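Local coordinates for intradiol ring-cleavage dioxygenase (Streptomyces sp. SirexAA-E, PDB 4ILV), which probably cleaves catechol-type aromatic rings between their two hydroxyl-bearing carbons with a ferric iron, as a secreted dioxygenase fused to a carbohydrate-binding module, at residues A[35-40]-A[160-165]; A[131-136]-A[143-148]. One frame throughout, in Å; residues are numbered along the deposited sequence.

Contact 1 (A[35-40]-A[160-165]); sequences PTPDQM and LFDPAL
A single glutamine amide supplies the one hydrogen bond between two loops some 120 residues apart in the two-sheet beta sandwich of intradiol dioxygenases: 35-40, close to the start of the modelled chain, and 160-165, which follows strand 143-148. Gln39 sets CG anti to its carbonyl carbon (chi1 -68°) and runs on extended, so that NE2 meets Leu160 O at 2.7 Å. The approach lies nearly along the C=O axis, although the N-H...O angle is a bent 140° and the acceptor is tilted from the amide plane. The other end of the amide, OE1, is hydrogen-bonded to Tyr148 OH on strand 143-148. Beside the amide, Leu165 comes tip to tip with Gln39, its CD1 3.5 Å from Gln39 CD, while its CD2 lies 3.7 Å from Thr36 CG2 and also meets the ring of Pro37. An alanine in place of Gln39 would lose both hydrogen bonds of the amide and the surface against Leu165, and would probably loosen the join between the two loops, though not the backbone pairing of Gln39 with Thr144. The side chains of Met40 and Leu160 cross at about a right angle, Met40 CG and SD both meeting Leu160 CD2. Loop 160-165 bends through an Asx turn: Asp162 CG is anti to its backbone N (chi1 -176°), and OD1 accepts from Ala164 N at 3.0 Å, from above the carboxylate plane.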
loop_
_atom_site.group_PDB
_atom_site.type_symbol
_atom_site.label_atom_id
_atom_site.label_comp_id
_atom_site.label_asym_id
_atom_site.label_seq_id
_atom_site.Cartn_x
_atom_site.Cartn_y
_atom_site.Cartn_z
ATOM N N PRO A 35 6.139 1.767 15.513
ATOM C CA PRO A 35 5.647 0.787 14.541
ATOM C C PRO A 35 4.542 1.389 13.691
ATOM O O PRO A 35 3.837 2.288 14.148
ATOM C CB PRO A 35 5.072 -0.324 15.414
ATOM C CG PRO A 35 4.624 0.372 16.638
ATOM C CD PRO A 35 5.512 1.578 16.832
ATOM N N THR A 36 4.391 0.879 12.473
ATOM C CA THR A 36 3.435 1.415 11.508
ATOM C C THR A 36 2.024 1.526 12.088
ATOM O O THR A 36 1.447 0.523 12.494
ATOM C CB THR A 36 3.401 0.532 10.254
ATOM O OG1 THR A 36 4.738 0.365 9.760
ATOM C CG2 THR A 36 2.507 1.158 9.166
ATOM N N PRO A 37 1.482 2.758 12.151
ATOM C CA PRO A 37 0.151 2.989 12.719
ATOM C C PRO A 37 -0.928 2.284 11.910
ATOM O O PRO A 37 -0.782 2.118 10.697
ATOM C CB PRO A 37 -0.023 4.504 12.599
ATOM C CG PRO A 37 1.350 5.044 12.518
ATOM C CD PRO A 37 2.154 4.018 11.792
ATOM N N ASP A 38 -2.009 1.883 12.570
ATOM C CA ASP A 38 -3.114 1.243 11.862
ATOM C C ASP A 38 -4.176 2.268 11.469
ATOM O O ASP A 38 -4.250 3.350 12.045
ATOM C CB ASP A 38 -3.742 0.137 12.715
ATOM C CG ASP A 38 -4.286 0.646 14.029
ATOM O OD1 ASP A 38 -3.481 0.929 14.943
ATOM O OD2 ASP A 38 -5.521 0.767 14.143
ATOM N N GLN A 39 -4.987 1.922 10.475
ATOM C CA GLN A 39 -6.102 2.766 10.055
ATOM C C GLN A 39 -7.270 1.886 9.633
ATOM O O GLN A 39 -7.134 0.668 9.515
ATOM C CB GLN A 39 -5.701 3.698 8.909
ATOM C CG GLN A 39 -4.703 4.762 9.309
ATOM C CD GLN A 39 -4.767 5.994 8.442
ATOM O OE1 GLN A 39 -5.031 5.914 7.242
ATOM N NE2 GLN A 39 -4.529 7.154 9.049
ATOM N N MET A 40 -8.423 2.498 9.411
ATOM C CA MET A 40 -9.603 1.718 9.065
ATOM C C MET A 40 -9.504 1.011 7.707
ATOM O O MET A 40 -8.753 1.415 6.808
ATOM C CB MET A 40 -10.871 2.573 9.182
ATOM C CG MET A 40 -10.868 3.857 8.377
ATOM S SD MET A 40 -12.414 4.756 8.629
ATOM C CE MET A 40 -12.425 4.909 10.415
ATOM N N LEU A 160 -8.368 11.851 8.153
ATOM C CA LEU A 160 -7.785 10.523 8.310
ATOM C C LEU A 160 -6.287 10.513 8.025
ATOM O O LEU A 160 -5.591 9.569 8.381
ATOM C CB LEU A 160 -8.473 9.529 7.377
ATOM C CG LEU A 160 -9.564 8.624 7.944
ATOM C CD1 LEU A 160 -10.804 9.427 8.295
ATOM C CD2 LEU A 160 -9.894 7.527 6.942
ATOM N N PHE A 161 -5.802 11.566 7.377
ATOM C CA PHE A 161 -4.407 11.634 6.963
ATOM C C PHE A 161 -3.477 11.573 8.161
ATOM O O PHE A 161 -3.764 12.155 9.199
ATOM C CB PHE A 161 -4.133 12.913 6.167
ATOM C CG PHE A 161 -2.681 13.146 5.910
ATOM C CD1 PHE A 161 -2.027 12.446 4.913
ATOM C CD2 PHE A 161 -1.956 14.037 6.694
ATOM C CE1 PHE A 161 -0.676 12.640 4.681
ATOM C CE2 PHE A 161 -0.598 14.237 6.472
ATOM C CZ PHE A 161 0.046 13.532 5.463
ATOM N N ASP A 162 -2.372 10.850 8.014
ATOM C CA ASP A 162 -1.370 10.728 9.071
ATOM C C ASP A 162 0.019 10.772 8.440
ATOM O O ASP A 162 0.390 9.863 7.697
ATOM C CB ASP A 162 -1.561 9.401 9.811
ATOM C CG ASP A 162 -0.611 9.231 11.003
ATOM O OD1 ASP A 162 0.313 10.051 11.192
ATOM O OD2 ASP A 162 -0.778 8.229 11.732
ATOM N N PRO A 163 0.801 11.822 8.740
ATOM C CA PRO A 163 2.147 11.984 8.178
ATOM C C PRO A 163 3.061 10.784 8.447
ATOM O O PRO A 163 4.011 10.583 7.696
ATOM C CB PRO A 163 2.680 13.228 8.892
ATOM C CG PRO A 163 1.807 13.396 10.083
ATOM C CD PRO A 163 0.464 12.921 9.654
ATOM N N ALA A 164 2.785 9.999 9.488
ATOM C CA ALA A 164 3.587 8.797 9.746
ATOM C C ALA A 164 3.361 7.731 8.664
ATOM O O ALA A 164 4.157 6.809 8.515
ATOM C CB ALA A 164 3.283 8.223 11.126
ATOM N N LEU A 165 2.287 7.862 7.896
ATOM C CA LEU A 165 1.990 6.883 6.858
ATOM C C LEU A 165 2.317 7.415 5.460
ATOM O O LEU A 165 1.892 6.833 4.445
ATOM C CB LEU A 165 0.527 6.452 6.952
ATOM C CG LEU A 165 0.182 5.729 8.259
ATOM C CD1 LEU A 165 -1.317 5.665 8.467
ATOM C CD2 LEU A 165 0.770 4.333 8.285
#

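Contact 2 (A[131-136]-A[143-148]); sequences IHVKAQ and LTTQLY. With FE (Fe (III) ion), chain C.
Backbone pairing makes 131-136 and 143-148 an antiparallel beta hairpin in the intradiol dioxygenase beta sandwich, within the antiparallel sheet of 103-107, 83-87, 130-136 and 143-148, where 143-148 is an outermost strand. Six N-H...O=C bonds join the hydrogen-bonded pairs Ile131-Leu147, Val133-Thr145 and Ala135-Leu143; the shortest runs from Leu143 N to Ala135 O at 2.7 Å. Thr145 N meets Val133 O nearly along its C=O axis, whereas Val133 N stands above the carbonyl plane of Thr145 O.

Apolar contacts gather on the face of Ile131, Val133 and Ala135. Val133 and Thr145 lie side by side, Val133 CG1 3.5 Å from Thr145 CG2, each methyl in the crowded position between its own backbone N and carbonyl carbon; Phe182 of the other sheet also touches Val133.

Polar and metal-binding side chains take the opposite face. Lys134 bends at chi4 (-77°) to bring NZ 2.8 Å from Thr144 OG1, and Glu41 gives the ammonium a salt bridge. Gln146 runs alongside His132, their amide and ring planes 50° apart, and its OE1 accepts from Arg127. His132 NE2 binds Fe(III) at 2.3 Å, in a site completed on the protein side by Tyr95, Tyr124 and His130. The His132 ring is stacked with Trp87, and its ND1 donates in plane to a water 2.8 Å away, which in turn donates a hydrogen bond to Thr145 O at 2.9 Å.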
loop_
_atom_site.group_PDB
_atom_site.type_symbol
_atom_site.label_atom_id
_atom_site.label_comp_id
_atom_site.label_asym_id
_atom_site.label_seq_id
_atom_site.Cartn_x
_atom_site.Cartn_y
_atom_site.Cartn_z
ATOM N N ILE A 131 -3.291 4.334 -0.801
ATOM C CA ILE A 131 -3.328 2.920 -1.144
ATOM C C ILE A 131 -3.601 2.135 0.135
ATOM O O ILE A 131 -2.951 2.371 1.157
ATOM C CB ILE A 131 -1.975 2.471 -1.725
ATOM C CG1 ILE A 131 -1.760 3.095 -3.103
ATOM C CG2 ILE A 131 -1.908 0.952 -1.821
ATOM C CD1 ILE A 131 -0.350 2.830 -3.661
ATOM N N HIS A 132 -4.552 1.202 0.097
ATOM C CA HIS A 132 -4.849 0.416 1.287
ATOM C C HIS A 132 -3.924 -0.793 1.401
ATOM O O HIS A 132 -3.537 -1.371 0.396
ATOM C CB HIS A 132 -6.283 -0.092 1.255
ATOM C CG HIS A 132 -7.321 0.978 1.379
ATOM N ND1 HIS A 132 -7.800 1.409 2.597
ATOM C CD2 HIS A 132 -8.002 1.676 0.435
ATOM C CE1 HIS A 132 -8.718 2.342 2.400
ATOM N NE2 HIS A 132 -8.849 2.529 1.099
ATOM N N VAL A 133 -3.598 -1.190 2.626
ATOM C CA VAL A 133 -2.783 -2.382 2.831
ATOM C C VAL A 133 -3.100 -3.086 4.154
ATOM O O VAL A 133 -3.299 -2.446 5.200
ATOM C CB VAL A 133 -1.260 -2.065 2.720
ATOM C CG1 VAL A 133 -0.820 -1.057 3.803
ATOM C CG2 VAL A 133 -0.413 -3.355 2.803
ATOM N N LYS A 134 -3.173 -4.413 4.097
ATOM C CA LYS A 134 -3.203 -5.234 5.306
ATOM C C LYS A 134 -1.896 -6.019 5.390
ATOM O O LYS A 134 -1.511 -6.665 4.420
ATOM C CB LYS A 134 -4.381 -6.208 5.279
ATOM C CG LYS A 134 -5.718 -5.554 5.538
ATOM C CD LYS A 134 -6.844 -6.535 5.329
ATOM C CE LYS A 134 -8.182 -5.877 5.583
ATOM N NZ LYS A 134 -8.437 -5.750 7.044
ATOM N N ALA A 135 -1.230 -5.965 6.546
ATOM C CA ALA A 135 0.026 -6.675 6.763
ATOM C C ALA A 135 -0.135 -7.710 7.865
ATOM O O ALA A 135 -0.678 -7.413 8.930
ATOM C CB ALA A 135 1.154 -5.684 7.142
ATOM N N GLN A 136 0.336 -8.928 7.618
ATOM C CA GLN A 136 0.252 -9.958 8.638
ATOM C C GLN A 136 1.506 -10.808 8.671
ATOM O O GLN A 136 1.801 -11.529 7.719
ATOM C CB GLN A 136 -0.976 -10.848 8.422
ATOM C CG GLN A 136 -1.227 -11.834 9.561
ATOM C CD GLN A 136 -2.445 -12.707 9.331
ATOM O OE1 GLN A 136 -2.826 -12.975 8.190
ATOM N NE2 GLN A 136 -3.069 -13.153 10.418
ATOM N N LEU A 143 -2.432 -6.277 10.686
ATOM C CA LEU A 143 -2.429 -4.819 10.743
ATOM C C LEU A 143 -3.138 -4.245 9.509
ATOM O O LEU A 143 -2.729 -4.521 8.382
ATOM C CB LEU A 143 -1.000 -4.284 10.785
ATOM C CG LEU A 143 -0.918 -2.756 10.691
ATOM C CD1 LEU A 143 -1.220 -2.152 12.055
ATOM C CD2 LEU A 143 0.430 -2.270 10.158
ATOM N N THR A 144 -4.189 -3.452 9.720
ATOM C CA THR A 144 -4.864 -2.757 8.620
ATOM C C THR A 144 -4.456 -1.297 8.607
ATOM O O THR A 144 -4.534 -0.613 9.635
ATOM C CB THR A 144 -6.393 -2.827 8.765
ATOM O OG1 THR A 144 -6.808 -4.196 8.725
ATOM C CG2 THR A 144 -7.093 -2.040 7.637
ATOM N N THR A 145 -4.025 -0.806 7.452
ATOM C CA THR A 145 -3.535 0.566 7.391
ATOM C C THR A 145 -3.590 1.144 5.986
ATOM O O THR A 145 -4.114 0.517 5.068
ATOM C CB THR A 145 -2.099 0.669 8.006
ATOM O OG1 THR A 145 -1.722 2.036 8.152
ATOM C CG2 THR A 145 -1.067 -0.053 7.153
ATOM N N GLN A 146 -3.065 2.351 5.821
ATOM C CA GLN A 146 -3.049 2.999 4.516
ATOM C C GLN A 146 -1.722 3.704 4.248
ATOM O O GLN A 146 -1.000 4.058 5.184
ATOM C CB GLN A 146 -4.174 4.033 4.437
ATOM C CG GLN A 146 -5.541 3.459 4.692
ATOM C CD GLN A 146 -6.632 4.503 4.615
ATOM O OE1 GLN A 146 -6.499 5.511 3.911
ATOM N NE2 GLN A 146 -7.726 4.267 5.332
ATOM N N LEU A 147 -1.414 3.926 2.975
ATOM C CA LEU A 147 -0.240 4.713 2.609
ATOM C C LEU A 147 -0.645 6.003 1.911
ATOM O O LEU A 147 -1.542 5.997 1.062
ATOM C CB LEU A 147 0.682 3.903 1.700
ATOM C CG LEU A 147 1.065 2.515 2.223
ATOM C CD1 LEU A 147 1.970 1.810 1.223
ATOM C CD2 LEU A 147 1.724 2.581 3.610
ATOM N N TYR A 148 0.028 7.101 2.251
ATOM C CA TYR A 148 -0.301 8.414 1.686
ATOM C C TYR A 148 0.824 8.958 0.821
ATOM O O TYR A 148 1.942 8.441 0.846
ATOM C CB TYR A 148 -0.651 9.421 2.786
ATOM C CG TYR A 148 -1.895 9.042 3.557
ATOM C CD1 TYR A 148 -3.153 9.240 3.011
ATOM C CD2 TYR A 148 -1.811 8.480 4.824
ATOM C CE1 TYR A 148 -4.298 8.898 3.701
ATOM C CE2 TYR A 148 -2.955 8.129 5.524
ATOM C CZ TYR A 148 -4.198 8.339 4.946
ATOM O OH TYR A 148 -5.351 8.004 5.615
HETATM FE FE FE C . -10.118 4.055 0.021
HETATM O O HOH W 1 -6.985 0.353 5.039
#

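Overall arrangement
Near the start of the modelled chain comes 35-40, ahead of strand 64-72, and it meets 160-165 some 120 residues later, so contact 1 closes a loop that contains most of the fold's strands. Contact 2 is nested inside that loop: strand 130-136 turns back after a few residues into 143-148. The two lie about 9 Å apart between centres and share an interface, because 35-40 runs beside strand 143-148, with Gln39 N meeting Thr144 O at 2.7 Å in a probable hydrogen bond. Leu165 packs on the same strand. The long closure thus ties both loops to an edge strand of the sheet whose neighbouring strand carries the iron ligands His130 and His132.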